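Local coordinates for protein lipolytic enzyme, G-D-S-L family (Bacteroides thetaiotaomicron, PDB 7BR2) that metabolises the drug diltiazem and belongs to the SGNH (GDSL) family of serine esterases, at residues Y272-I277 with V294-E299; L316-Q321 with I335-E340; M353-Y358 with I431-E436; E363-E368 with D421-E426. One frame throughout, in Å; residues are numbered along the deposited sequence.

Interaction 1 of 4, residues Y272-I277 with V294-E299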
loop_
_atom_site.group_PDB
_atom_site.type_symbol
_atom_site.label_atom_id
_atom_site.label_comp_id
_atom_site.label_asym_id
_atom_site.label_seq_id
_atom_site.Cartn_x
_atom_site.Cartn_y
_atom_site.Cartn_z
ATOM N N TYR A 272 5.465 0.204 -12.502
ATOM C CA TYR A 272 5.142 0.642 -11.154
ATOM C C TYR A 272 6.158 1.679 -10.710
ATOM O O TYR A 272 7.363 1.401 -10.732
ATOM C CB TYR A 272 5.136 -0.511 -10.174
ATOM C CG TYR A 272 4.572 -0.094 -8.842
ATOM C CD1 TYR A 272 3.194 -0.094 -8.620
ATOM C CD2 TYR A 272 5.408 0.348 -7.815
ATOM C CE1 TYR A 272 2.667 0.303 -7.405
ATOM C CE2 TYR A 272 4.888 0.748 -6.597
ATOM C CZ TYR A 272 3.516 0.730 -6.400
ATOM O OH TYR A 272 2.997 1.121 -5.185
ATOM N N PRO A 273 5.729 2.887 -10.354
ATOM C CA PRO A 273 6.674 3.927 -9.944
ATOM C C PRO A 273 6.953 3.883 -8.452
ATOM O O PRO A 273 6.064 3.657 -7.627
ATOM C CB PRO A 273 5.956 5.215 -10.361
ATOM C CG PRO A 273 4.530 4.879 -10.231
ATOM C CD PRO A 273 4.364 3.404 -10.510
ATOM N N LEU A 274 8.225 4.109 -8.114
ATOM C CA LEU A 274 8.710 4.019 -6.744
ATOM C C LEU A 274 9.224 5.378 -6.302
ATOM O O LEU A 274 10.082 5.976 -6.964
ATOM C CB LEU A 274 9.811 2.963 -6.624
ATOM C CG LEU A 274 9.313 1.542 -6.880
ATOM C CD1 LEU A 274 10.455 0.555 -7.098
ATOM C CD2 LEU A 274 8.389 1.069 -5.759
ATOM N N ASP A 275 8.675 5.877 -5.206
ATOM C CA ASP A 275 9.149 7.123 -4.625
ATOM C C ASP A 275 10.485 6.872 -3.931
ATOM O O ASP A 275 10.605 5.949 -3.111
ATOM C CB ASP A 275 8.111 7.643 -3.636
ATOM C CG ASP A 275 8.232 9.128 -3.388
ATOM O OD1 ASP A 275 9.270 9.719 -3.755
ATOM O OD2 ASP A 275 7.279 9.692 -2.804
ATOM N N THR A 276 11.494 7.681 -4.257
ATOM C CA THR A 276 12.817 7.524 -3.660
ATOM C C THR A 276 13.035 8.441 -2.474
ATOM O O THR A 276 14.100 8.379 -1.852
ATOM C CB THR A 276 13.916 7.792 -4.692
ATOM O OG1 THR A 276 13.835 9.150 -5.134
ATOM C CG2 THR A 276 13.768 6.875 -5.871
ATOM N N ILE A 277 12.040 9.262 -2.127
ATOM C CA ILE A 277 12.133 10.207 -1.021
ATOM C C ILE A 277 11.587 9.554 0.236
ATOM O O ILE A 277 10.526 8.924 0.213
ATOM C CB ILE A 277 11.361 11.505 -1.341
ATOM C CG1 ILE A 277 11.906 12.191 -2.596
ATOM C CG2 ILE A 277 11.397 12.455 -0.155
ATOM C CD1 ILE A 277 13.350 12.618 -2.478
ATOM N N VAL A 294 12.514 -7.312 -0.759
ATOM C CA VAL A 294 11.727 -8.389 -1.352
ATOM C C VAL A 294 11.995 -8.386 -2.846
ATOM O O VAL A 294 12.482 -7.387 -3.398
ATOM C CB VAL A 294 10.209 -8.226 -1.070
ATOM C CG1 VAL A 294 9.905 -8.361 0.417
ATOM C CG2 VAL A 294 9.687 -6.874 -1.592
ATOM N N PRO A 295 11.732 -9.509 -3.531
ATOM C CA PRO A 295 11.947 -9.522 -4.987
ATOM C C PRO A 295 10.866 -8.733 -5.714
ATOM O O PRO A 295 10.129 -9.303 -6.527
ATOM C CB PRO A 295 11.899 -11.014 -5.350
ATOM C CG PRO A 295 11.530 -11.743 -4.112
ATOM C CD PRO A 295 11.134 -10.770 -3.060
ATOM N N PHE A 296 10.720 -7.439 -5.398
ATOM C CA PHE A 296 9.594 -6.686 -5.949
ATOM C C PHE A 296 9.768 -6.445 -7.442
ATOM O O PHE A 296 8.811 -6.576 -8.214
ATOM C CB PHE A 296 9.381 -5.353 -5.229
ATOM C CG PHE A 296 8.208 -4.585 -5.777
ATOM C CD1 PHE A 296 6.909 -4.953 -5.446
ATOM C CD2 PHE A 296 8.389 -3.545 -6.669
ATOM C CE1 PHE A 296 5.819 -4.285 -5.973
ATOM C CE2 PHE A 296 7.290 -2.856 -7.194
ATOM C CZ PHE A 296 6.011 -3.235 -6.847
ATOM N N MET A 297 10.970 -6.039 -7.857
ATOM C CA MET A 297 11.233 -5.800 -9.273
ATOM C C MET A 297 11.001 -7.057 -10.099
ATOM O O MET A 297 10.385 -7.002 -11.171
ATOM C CB MET A 297 12.663 -5.297 -9.439
ATOM C CG MET A 297 12.878 -3.954 -8.793
ATOM S SD MET A 297 11.671 -2.738 -9.355
ATOM C CE MET A 297 12.341 -2.367 -10.978
ATOM N N GLU A 298 11.488 -8.200 -9.614
ATOM C CA GLU A 298 11.370 -9.440 -10.378
ATOM C C GLU A 298 9.928 -9.950 -10.425
ATOM O O GLU A 298 9.475 -10.457 -11.462
ATOM C CB GLU A 298 12.296 -10.507 -9.782
ATOM C CG GLU A 298 13.766 -10.118 -9.755
ATOM C CD GLU A 298 14.155 -9.387 -8.481
ATOM O OE1 GLU A 298 13.337 -8.582 -7.974
ATOM O OE2 GLU A 298 15.280 -9.620 -7.984
ATOM N N GLU A 299 9.190 -9.843 -9.317
ATOM C CA GLU A 299 7.868 -10.457 -9.283
ATOM C C GLU A 299 6.758 -9.535 -9.775
ATOM O O GLU A 299 5.752 -10.026 -10.310
ATOM C CB GLU A 299 7.534 -10.945 -7.869
ATOM C CG GLU A 299 8.410 -12.102 -7.433
ATOM C CD GLU A 299 8.068 -12.659 -6.067
ATOM O OE1 GLU A 299 6.961 -12.384 -5.562
ATOM O OE2 GLU A 299 8.921 -13.362 -5.485
#

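Interaction 2 of 4, residues L316-Q321 with I335-E340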
loop_
_atom_site.group_PDB
_atom_site.type_symbol
_atom_site.label_atom_id
_atom_site.label_comp_id
_atom_site.label_asym_id
_atom_site.label_seq_id
_atom_site.Cartn_x
_atom_site.Cartn_y
_atom_site.Cartn_z
ATOM N N LEU A 316 20.120 2.660 -25.993
ATOM C CA LEU A 316 18.671 2.567 -25.963
ATOM C C LEU A 316 18.090 3.964 -25.842
ATOM O O LEU A 316 18.438 4.704 -24.917
ATOM C CB LEU A 316 18.202 1.706 -24.794
ATOM C CG LEU A 316 16.695 1.795 -24.542
ATOM C CD1 LEU A 316 15.894 1.307 -25.746
ATOM C CD2 LEU A 316 16.322 1.036 -23.290
ATOM N N LEU A 317 17.221 4.322 -26.782
ATOM C CA LEU A 317 16.438 5.543 -26.722
ATOM C C LEU A 317 14.961 5.190 -26.822
ATOM O O LEU A 317 14.581 4.273 -27.552
ATOM C CB LEU A 317 16.813 6.513 -27.845
ATOM C CG LEU A 317 18.244 7.046 -27.928
ATOM C CD1 LEU A 317 19.050 6.201 -28.875
ATOM C CD2 LEU A 317 18.241 8.487 -28.389
ATOM N N ILE A 318 14.128 5.886 -26.059
ATOM C CA ILE A 318 12.686 5.724 -26.159
ATOM C C ILE A 318 12.109 7.112 -26.364
ATOM O O ILE A 318 12.375 8.018 -25.561
ATOM C CB ILE A 318 12.086 5.051 -24.919
ATOM C CG1 ILE A 318 12.756 3.691 -24.689
ATOM C CG2 ILE A 318 10.565 4.883 -25.092
ATOM C CD1 ILE A 318 12.097 2.821 -23.639
ATOM N N ASP A 319 11.352 7.289 -27.446
ATOM C CA ASP A 319 10.841 8.605 -27.828
ATOM C C ASP A 319 11.961 9.647 -27.860
ATOM O O ASP A 319 11.791 10.789 -27.428
ATOM C CB ASP A 319 9.698 9.046 -26.909
ATOM C CG ASP A 319 8.362 8.477 -27.341
ATOM O OD1 ASP A 319 8.332 7.752 -28.357
ATOM O OD2 ASP A 319 7.346 8.768 -26.670
ATOM N N ASP A 320 13.143 9.207 -28.295
ATOM C CA ASP A 320 14.340 10.029 -28.492
ATOM C C ASP A 320 14.991 10.489 -27.189
ATOM O O ASP A 320 15.777 11.449 -27.194
ATOM C CB ASP A 320 14.064 11.236 -29.403
ATOM C CG ASP A 320 15.337 11.751 -30.092
ATOM O OD1 ASP A 320 16.147 10.921 -30.557
ATOM O OD2 ASP A 320 15.532 12.983 -30.177
ATOM N N GLN A 321 14.714 9.823 -26.072
ATOM C CA GLN A 321 15.392 10.110 -24.815
ATOM C C GLN A 321 16.365 8.979 -24.515
ATOM O O GLN A 321 15.967 7.809 -24.444
ATOM C CB GLN A 321 14.414 10.280 -23.656
ATOM C CG GLN A 321 14.428 11.692 -23.045
ATOM C CD GLN A 321 15.743 12.044 -22.318
ATOM O OE1 GLN A 321 16.304 11.251 -21.538
ATOM N NE2 GLN A 321 16.239 13.261 -22.583
ATOM N N ILE A 335 16.422 -6.788 -20.726
ATOM C CA ILE A 335 16.630 -5.739 -19.733
ATOM C C ILE A 335 15.271 -5.277 -19.213
ATOM O O ILE A 335 14.251 -5.352 -19.913
ATOM C CB ILE A 335 17.443 -4.555 -20.287
ATOM C CG1 ILE A 335 16.764 -3.970 -21.518
ATOM C CG2 ILE A 335 18.868 -4.989 -20.608
ATOM C CD1 ILE A 335 17.375 -2.672 -21.948
ATOM N N ASN A 336 15.247 -4.853 -17.950
ATOM C CA ASN A 336 14.011 -4.416 -17.307
ATOM C C ASN A 336 13.824 -2.915 -17.525
ATOM O O ASN A 336 14.533 -2.095 -16.929
ATOM C CB ASN A 336 14.026 -4.755 -15.818
ATOM C CG ASN A 336 12.699 -4.483 -15.157
ATOM O OD1 ASN A 336 11.717 -4.145 -15.832
ATOM N ND2 ASN A 336 12.643 -4.671 -13.840
ATOM N N LEU A 337 12.882 -2.550 -18.395
ATOM C CA LEU A 337 12.605 -1.131 -18.596
ATOM C C LEU A 337 11.998 -0.486 -17.347
ATOM O O LEU A 337 12.163 0.717 -17.136
ATOM C CB LEU A 337 11.684 -0.930 -19.795
ATOM C CG LEU A 337 12.244 -1.360 -21.148
ATOM C CD1 LEU A 337 11.243 -1.029 -22.240
ATOM C CD2 LEU A 337 13.587 -0.686 -21.390
ATOM N N ALA A 338 11.322 -1.264 -16.494
ATOM C CA ALA A 338 10.740 -0.717 -15.271
ATOM C C ALA A 338 11.774 -0.266 -14.238
ATOM O O ALA A 338 11.391 0.393 -13.263
ATOM C CB ALA A 338 9.809 -1.740 -14.634
ATOM N N ALA A 339 13.053 -0.610 -14.402
ATOM C CA ALA A 339 14.111 -0.114 -13.530
ATOM C C ALA A 339 14.835 1.092 -14.118
ATOM O O ALA A 339 15.766 1.617 -13.493
ATOM C CB ALA A 339 15.122 -1.227 -13.227
ATOM N N GLU A 340 14.422 1.556 -15.290
ATOM C CA GLU A 340 15.077 2.663 -15.980
ATOM C C GLU A 340 14.177 3.890 -15.834
ATOM O O GLU A 340 13.222 4.064 -16.598
ATOM C CB GLU A 340 15.318 2.302 -17.445
ATOM C CG GLU A 340 16.134 1.033 -17.627
ATOM C CD GLU A 340 17.505 1.135 -16.982
ATOM O OE1 GLU A 340 18.067 2.251 -16.960
ATOM O OE2 GLU A 340 18.018 0.102 -16.497
#

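Interaction 3 of 4, residues M353-Y358 with I431-E436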
loop_
_atom_site.group_PDB
_atom_site.type_symbol
_atom_site.label_atom_id
_atom_site.label_comp_id
_atom_site.label_asym_id
_atom_site.label_seq_id
_atom_site.Cartn_x
_atom_site.Cartn_y
_atom_site.Cartn_z
ATOM N N MET A 353 2.164 8.803 -9.644
ATOM C CA MET A 353 2.575 8.550 -8.264
ATOM C C MET A 353 2.484 9.816 -7.423
ATOM O O MET A 353 2.030 9.778 -6.271
ATOM C CB MET A 353 4.007 7.997 -8.243
ATOM C CG MET A 353 4.623 7.818 -6.864
ATOM S SD MET A 353 6.432 7.586 -6.918
ATOM C CE MET A 353 7.046 9.265 -7.059
ATOM N N HIS A 354 2.937 10.942 -7.979
ATOM C CA HIS A 354 2.886 12.208 -7.253
ATOM C C HIS A 354 1.446 12.663 -7.035
ATOM O O HIS A 354 1.090 13.122 -5.938
ATOM C CB HIS A 354 3.671 13.277 -8.011
ATOM C CG HIS A 354 5.151 13.060 -8.017
ATOM N ND1 HIS A 354 5.866 12.774 -6.872
ATOM C CD2 HIS A 354 6.056 13.118 -9.025
ATOM C CE1 HIS A 354 7.149 12.657 -7.177
ATOM N NE2 HIS A 354 7.289 12.855 -8.477
ATOM N N LEU A 355 0.610 12.561 -8.082
ATOM C CA LEU A 355 -0.813 12.863 -7.918
ATOM C C LEU A 355 -1.424 12.035 -6.794
ATOM O O LEU A 355 -2.184 12.557 -5.952
ATOM C CB LEU A 355 -1.550 12.609 -9.238
ATOM C CG LEU A 355 -1.215 13.605 -10.356
ATOM C CD1 LEU A 355 -1.695 13.106 -11.708
ATOM C CD2 LEU A 355 -1.809 14.979 -10.058
ATOM N N ASN A 356 -1.077 10.740 -6.751
ATOM C CA ASN A 356 -1.636 9.838 -5.751
ATOM C C ASN A 356 -1.176 10.211 -4.349
ATOM O O ASN A 356 -1.939 10.077 -3.387
ATOM C CB ASN A 356 -1.243 8.403 -6.078
ATOM C CG ASN A 356 -1.841 7.405 -5.115
ATOM O OD1 ASN A 356 -3.058 7.384 -4.905
ATOM N ND2 ASN A 356 -0.987 6.580 -4.500
ATOM N N GLU A 357 0.067 10.684 -4.210
ATOM C CA GLU A 357 0.556 11.118 -2.894
ATOM C C GLU A 357 -0.148 12.401 -2.418
ATOM O O GLU A 357 -0.533 12.506 -1.240
ATOM C CB GLU A 357 2.079 11.287 -2.960
ATOM C CG GLU A 357 2.728 12.006 -1.785
ATOM C CD GLU A 357 2.729 11.209 -0.490
ATOM O OE1 GLU A 357 2.559 9.966 -0.539
ATOM O OE2 GLU A 357 2.899 11.840 0.586
ATOM N N TYR A 358 -0.346 13.374 -3.320
ATOM C CA TYR A 358 -1.165 14.547 -2.983
ATOM C C TYR A 358 -2.535 14.120 -2.460
ATOM O O TYR A 358 -3.034 14.629 -1.438
ATOM C CB TYR A 358 -1.372 15.431 -4.217
ATOM C CG TYR A 358 -0.218 16.302 -4.654
ATOM C CD1 TYR A 358 0.426 17.145 -3.755
ATOM C CD2 TYR A 358 0.198 16.321 -5.976
ATOM C CE1 TYR A 358 1.462 17.961 -4.156
ATOM C CE2 TYR A 358 1.251 17.138 -6.385
ATOM C CZ TYR A 358 1.874 17.949 -5.468
ATOM O OH TYR A 358 2.915 18.764 -5.843
ATOM N N ILE A 431 -7.921 12.114 -8.534
ATOM C CA ILE A 431 -8.242 10.765 -8.996
ATOM C C ILE A 431 -8.636 10.779 -10.471
ATOM O O ILE A 431 -8.258 9.881 -11.243
ATOM C CB ILE A 431 -9.339 10.153 -8.099
ATOM C CG1 ILE A 431 -8.822 10.062 -6.651
ATOM C CG2 ILE A 431 -9.750 8.767 -8.597
ATOM C CD1 ILE A 431 -9.897 9.846 -5.588
ATOM N N SER A 432 -9.431 11.774 -10.883
ATOM C CA SER A 432 -9.787 11.894 -12.293
ATOM C C SER A 432 -8.558 12.150 -13.146
ATOM O O SER A 432 -8.431 11.590 -14.239
ATOM C CB SER A 432 -10.819 12.999 -12.513
ATOM O OG SER A 432 -12.030 12.667 -11.860
ATOM N N LYS A 433 -7.655 13.021 -12.692
ATOM C CA LYS A 433 -6.452 13.245 -13.483
ATOM C C LYS A 433 -5.680 11.940 -13.655
ATOM O O LYS A 433 -5.252 11.599 -14.764
ATOM C CB LYS A 433 -5.587 14.319 -12.831
ATOM C CG LYS A 433 -4.573 14.951 -13.784
ATOM C CD LYS A 433 -5.283 15.440 -15.029
ATOM C CE LYS A 433 -4.769 16.788 -15.462
ATOM N NZ LYS A 433 -5.573 17.383 -16.563
ATOM N N ILE A 434 -5.517 11.187 -12.562
ATOM C CA ILE A 434 -4.798 9.919 -12.626
ATOM C C ILE A 434 -5.423 9.000 -13.669
ATOM O O ILE A 434 -4.723 8.444 -14.520
ATOM C CB ILE A 434 -4.734 9.251 -11.239
ATOM C CG1 ILE A 434 -3.677 9.926 -10.376
ATOM C CG2 ILE A 434 -4.437 7.765 -11.376
ATOM C CD1 ILE A 434 -3.750 9.515 -8.910
ATOM N N TYR A 435 -6.748 8.812 -13.613
ATOM C CA TYR A 435 -7.377 7.902 -14.570
ATOM C C TYR A 435 -7.574 8.521 -15.947
ATOM O O TYR A 435 -8.064 7.845 -16.864
ATOM C CB TYR A 435 -8.699 7.389 -14.014
ATOM C CG TYR A 435 -8.492 6.284 -13.002
ATOM C CD1 TYR A 435 -8.248 4.986 -13.416
ATOM C CD2 TYR A 435 -8.494 6.548 -11.630
ATOM C CE1 TYR A 435 -8.038 3.970 -12.507
ATOM C CE2 TYR A 435 -8.284 5.536 -10.710
ATOM C CZ TYR A 435 -8.056 4.242 -11.162
ATOM O OH TYR A 435 -7.861 3.207 -10.279
ATOM N N GLU A 436 -7.190 9.778 -16.122
ATOM C CA GLU A 436 -7.131 10.369 -17.448
ATOM C C GLU A 436 -5.750 10.218 -18.095
ATOM O O GLU A 436 -5.663 9.997 -19.307
ATOM C CB GLU A 436 -7.547 11.840 -17.349
ATOM C CG GLU A 436 -7.165 12.759 -18.503
ATOM C CD GLU A 436 -7.390 14.243 -18.155
ATOM O OE1 GLU A 436 -8.289 14.527 -17.328
ATOM O OE2 GLU A 436 -6.645 15.113 -18.665
#

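Interaction 4 of 4, residues E363-E368 with D421-E426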
loop_
_atom_site.group_PDB
_atom_site.type_symbol
_atom_site.label_atom_id
_atom_site.label_comp_id
_atom_site.label_asym_id
_atom_site.label_seq_id
_atom_site.Cartn_x
_atom_site.Cartn_y
_atom_site.Cartn_z
ATOM N N GLU A 363 -6.595 12.882 1.966
ATOM C CA GLU A 363 -7.350 11.870 2.705
ATOM C C GLU A 363 -6.921 11.826 4.168
ATOM O O GLU A 363 -7.762 11.650 5.062
ATOM C CB GLU A 363 -7.192 10.497 2.050
ATOM C CG GLU A 363 -8.155 9.459 2.610
ATOM C CD GLU A 363 -7.986 8.070 1.989
ATOM O OE1 GLU A 363 -6.904 7.782 1.422
ATOM O OE2 GLU A 363 -8.953 7.272 2.077
ATOM N N ARG A 364 -5.628 12.028 4.440
ATOM C CA ARG A 364 -5.185 12.047 5.836
ATOM C C ARG A 364 -5.861 13.164 6.615
ATOM O O ARG A 364 -6.170 13.001 7.806
ATOM C CB ARG A 364 -3.668 12.199 5.936
ATOM C CG ARG A 364 -2.885 10.888 5.711
ATOM C CD ARG A 364 -2.076 10.480 6.945
ATOM N NE ARG A 364 -2.908 10.268 8.124
ATOM C CZ ARG A 364 -3.050 11.152 9.107
ATOM N NH1 ARG A 364 -3.827 10.873 10.139
ATOM N NH2 ARG A 364 -2.421 12.315 9.048
ATOM N N THR A 365 -6.092 14.316 5.977
ATOM C CA THR A 365 -6.809 15.359 6.727
ATOM C C THR A 365 -8.208 14.881 7.092
ATOM O O THR A 365 -8.698 15.132 8.209
ATOM C CB THR A 365 -6.874 16.687 5.961
ATOM O OG1 THR A 365 -7.840 16.619 4.899
ATOM C CG2 THR A 365 -5.512 17.057 5.408
ATOM N N PHE A 366 -8.839 14.118 6.189
ATOM C CA PHE A 366 -10.129 13.526 6.566
ATOM C C PHE A 366 -9.990 12.535 7.722
ATOM O O PHE A 366 -10.903 12.416 8.557
ATOM C CB PHE A 366 -10.789 12.853 5.358
ATOM C CG PHE A 366 -11.502 13.814 4.437
ATOM C CD1 PHE A 366 -10.808 14.510 3.463
ATOM C CD2 PHE A 366 -12.882 13.992 4.534
ATOM C CE1 PHE A 366 -11.465 15.400 2.604
ATOM C CE2 PHE A 366 -13.548 14.876 3.679
ATOM C CZ PHE A 366 -12.826 15.586 2.712
ATOM N N ARG A 367 -8.852 11.839 7.809
ATOM C CA ARG A 367 -8.642 10.897 8.914
ATOM C C ARG A 367 -8.467 11.632 10.250
ATOM O O ARG A 367 -8.904 11.145 11.306
ATOM C CB ARG A 367 -7.415 10.014 8.657
ATOM C CG ARG A 367 -7.495 9.073 7.451
ATOM C CD ARG A 367 -8.884 8.544 7.241
ATOM N NE ARG A 367 -9.253 7.574 8.256
ATOM C CZ ARG A 367 -10.504 7.272 8.574
ATOM N NH1 ARG A 367 -10.750 6.370 9.518
ATOM N NH2 ARG A 367 -11.503 7.884 7.951
ATOM N N GLU A 368 -7.803 12.791 10.228
ATOM C CA GLU A 368 -7.708 13.621 11.432
ATOM C C GLU A 368 -9.096 14.084 11.871
ATOM O O GLU A 368 -9.435 14.080 13.071
ATOM C CB GLU A 368 -6.794 14.824 11.172
ATOM C CG GLU A 368 -5.342 14.474 10.841
ATOM C CD GLU A 368 -4.533 14.079 12.067
ATOM O OE1 GLU A 368 -4.918 14.466 13.185
ATOM O OE2 GLU A 368 -3.526 13.357 11.931
ATOM N N ASP A 421 -17.013 18.827 1.527
ATOM C CA ASP A 421 -17.393 18.646 0.130
ATOM C C ASP A 421 -16.296 19.140 -0.801
ATOM O O ASP A 421 -15.906 18.441 -1.733
ATOM C CB ASP A 421 -18.711 19.375 -0.177
ATOM C CG ASP A 421 -19.936 18.682 0.403
ATOM O OD1 ASP A 421 -19.856 17.488 0.784
ATOM O OD2 ASP A 421 -20.996 19.346 0.476
ATOM N N ALA A 422 -15.790 20.350 -0.570
ATOM C CA ALA A 422 -14.774 20.895 -1.470
ATOM C C ALA A 422 -13.493 20.053 -1.465
ATOM O O ALA A 422 -12.873 19.848 -2.514
ATOM C CB ALA A 422 -14.465 22.343 -1.099
ATOM N N ARG A 423 -13.064 19.580 -0.290
ATOM C CA ARG A 423 -11.812 18.834 -0.187
ATOM C C ARG A 423 -11.957 17.446 -0.790
ATOM O O ARG A 423 -11.014 16.932 -1.408
ATOM C CB ARG A 423 -11.383 18.745 1.275
ATOM C CG ARG A 423 -11.180 20.100 1.942
ATOM C CD ARG A 423 -9.954 20.837 1.388
ATOM N NE ARG A 423 -8.778 20.533 2.205
ATOM C CZ ARG A 423 -7.521 20.842 1.899
ATOM N NH1 ARG A 423 -7.219 21.469 0.771
ATOM N NH2 ARG A 423 -6.561 20.530 2.753
ATOM N N GLU A 424 -13.148 16.844 -0.645
ATOM C CA GLU A 424 -13.462 15.622 -1.374
ATOM C C GLU A 424 -13.429 15.863 -2.873
ATOM O O GLU A 424 -12.953 15.021 -3.645
ATOM C CB GLU A 424 -14.849 15.124 -0.973
ATOM C CG GLU A 424 -14.868 13.926 -0.044
ATOM C CD GLU A 424 -16.250 13.703 0.523
ATOM O OE1 GLU A 424 -16.367 13.470 1.748
ATOM O OE2 GLU A 424 -17.222 13.804 -0.256
ATOM N N GLN A 425 -13.951 17.008 -3.303
ATOM C CA GLN A 425 -13.903 17.353 -4.714
ATOM C C GLN A 425 -12.465 17.465 -5.188
ATOM O O GLN A 425 -12.148 17.124 -6.330
ATOM C CB GLN A 425 -14.654 18.655 -4.936
ATOM C CG GLN A 425 -15.034 18.917 -6.357
ATOM C CD GLN A 425 -15.975 20.105 -6.470
ATOM O OE1 GLN A 425 -16.472 20.614 -5.451
ATOM N NE2 GLN A 425 -16.227 20.552 -7.699
ATOM N N GLU A 426 -11.589 17.964 -4.322
ATOM C CA GLU A 426 -10.166 18.034 -4.645
ATOM C C GLU A 426 -9.560 16.637 -4.824
ATOM O O GLU A 426 -8.799 16.371 -5.771
ATOM C CB GLU A 426 -9.439 18.795 -3.537
ATOM C CG GLU A 426 -9.507 20.293 -3.666
ATOM C CD GLU A 426 -8.622 20.975 -2.635
ATOM O OE1 GLU A 426 -9.108 21.449 -1.579
ATOM O OE2 GLU A 426 -7.407 21.045 -2.900
HETATM O O HOH W 1 -8.683 19.060 4.518
#

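Interaction 1 of 4, residues Y272-I277 with V294-E299
The rim of the Phe296 ring meets the face of Tyr272 in an offset edge-to-face pair, with centroids 5.4 Å apart and planes at 70°. Phe296 CZ does most of the touching, 3.8 Å from Tyr272 CD2. The Phe296 ring arrives there because CG lies anti to the backbone N (chi1 -179°), which carries the phenyl group out from the first turn of helix 296-300 toward the loop 272-277. Leu274 fills in beside the pair: CD2 lies in the plane of the Tyr272 ring at its edge and 4.3 Å from Phe296 CE2, while CD1 meets Met297 SD at 4.2 Å, a soft, polarisable partner for a methyl group. Aromatic and branched side chains suit this buried place, where a loop lacking regular structure packs on a short helix with Pro295 as N-cap. Tyr272 packs on helix 35-46, and both segments touch helix 210-223, helices of the alpha/beta part whose five-stranded parallel sheet has the 2-1-3-4-5 order of SGNH hydrolases. Pro273 CD lies over the other face of the Tyr272 ring, toward the rim, and probably limits its tilting. The phenol end is tied by OH to the carbonyl of Phe38, and Met214 and Tyr218 pack on Phe296. Farther along the loop, Asp275 OD1 accepts from Ile277 N (3.2 Å) in an Asx turn, its other oxygen pairing with Arg279.

Interaction 2 of 4, residues L316-Q321 with I335-E340
Where Leu316 meets Ile335 and Leu337, no ring or amide takes part between the two segments; Trp326 of the next strand packs its ring from outside on Leu316 and Ile335. Leu316 CD2 is the shared point, 3.7 Å from Leu337 CD2 and 4.1 Å from Ile335 CD1. It gets there because CG stands anti to the backbone N (chi1 168°), which swings the methyl groups out from strand 313-318. Two residues on, Ile318 projects from the same side and lays CD1 4.2 Å from Leu337 CD1, placing one leucine fork between two neighbours. Branched, wholly apolar side chains suit such a buried seam, since their methyls can fill it without polar groups to satisfy. The Asn336 amide, away from the seam, shapes the backbone: OD1 takes Ala338 N from above its plane, at 3.0 Å, in an Asx turn. The contact joins a beta hairpin, closed by a type I' turn from Ile318 to Gln321, to the outermost strand of a neighbouring mixed sheet and the 3-10 turn that follows it.

Interaction 3 of 4, residues M353-Y358 with I431-E436
Leu355 and Ile434 meet in an antiparallel pairing of two long helices, 344-377 and 417-437, whose axes here approach to 9.5 Å at an angle of 163°. The side chains run alongside each other in opposite directions, with Leu355 CB only 3.6 Å from Ile434 CG1. With CG1 anti to the carbonyl carbon (chi1 -77°) and the chain extended beyond it, Ile434 CD1 reaches across to the facing helix, where it rests 3.6 Å from Asn356 N and 3.9 Å from Asn356 CB. Isoleucine suits the spot: its longer branch spans the gap between the helices while remaining wholly apolar. On the outer flank the aliphatic part of Lys433 helps, its CG 4.0 Å from Leu355 CD1, before the bent chain turns away to a salt bridge with Glu436 OE2. Asn356 turns its amide to other partners, OD1 to Arg359 and ND2 to the carbonyl of Ser37. Were Ile434 replaced by an alanine, the branch beside Leu355 CB and Asn356 N would be gone, and a gap would probably open between the helices there. Being almost wholly apolar packing, the join depends on shape and burial, while the charge of Lys433 is kept at the solvent side.

Interaction 4 of 4, residues E363-E368 with D421-E426
Around Phe366 and Arg423 the two helix segments run roughly antiparallel, their axes 10.7 Å apart at closest and inclined at 148°. With CG anti to the carbonyl carbon (chi1 -81°), Phe366 directs its ring at the facing helix: CE1 touches Arg423 CB at 3.6 Å, and Glu424 N lies near the ring plane at the edge, 3.6 Å from CZ. The Glu424 chain crosses the phenyl group at about a right angle, bringing OE1 to 3.7 Å from Phe366 CE2. A rigid, broad phenyl is apt here, reaching well into the space between the axes. Polar contact comes through a water, which donates to Thr365 OG1 (2.6 Å) and accepts from Arg423 NE (2.7 Å); Thr365 OG1 also bonds to the Leu362 carbonyl. Arg423 NH1 forms a salt bridge with Glu426 OE1, which probably helps to hold its bent chain. A serine in place of Phe366 is likely to leave Arg423 CB and the Glu424 chain without their apolar mate. The join thus combines ring packing with a water bridge at the surface.

How the interactions relate
Interactions 3 and 4 hold the same two helices, 344-377 and 417-437, with centres about 15 Å apart, and 4 is nested in the loop closed by 3. The helices are closer and more nearly antiparallel at 3, partly buried, where packing is mainly aliphatic; at 4, on the surface, an aromatic spacer, charged chains and water take over. Interactions 1 and 2 are buried and apolar, but differ in kind: rings and a thioether beside a loop in 1, aliphatic chains between a strand and a strand with its following turn in 2. Interaction 1 touches both 2 and 3, since Met297 packs on 335-340 and Met353 on Pro273 and Asp275, connecting the sheet region to the helical pair.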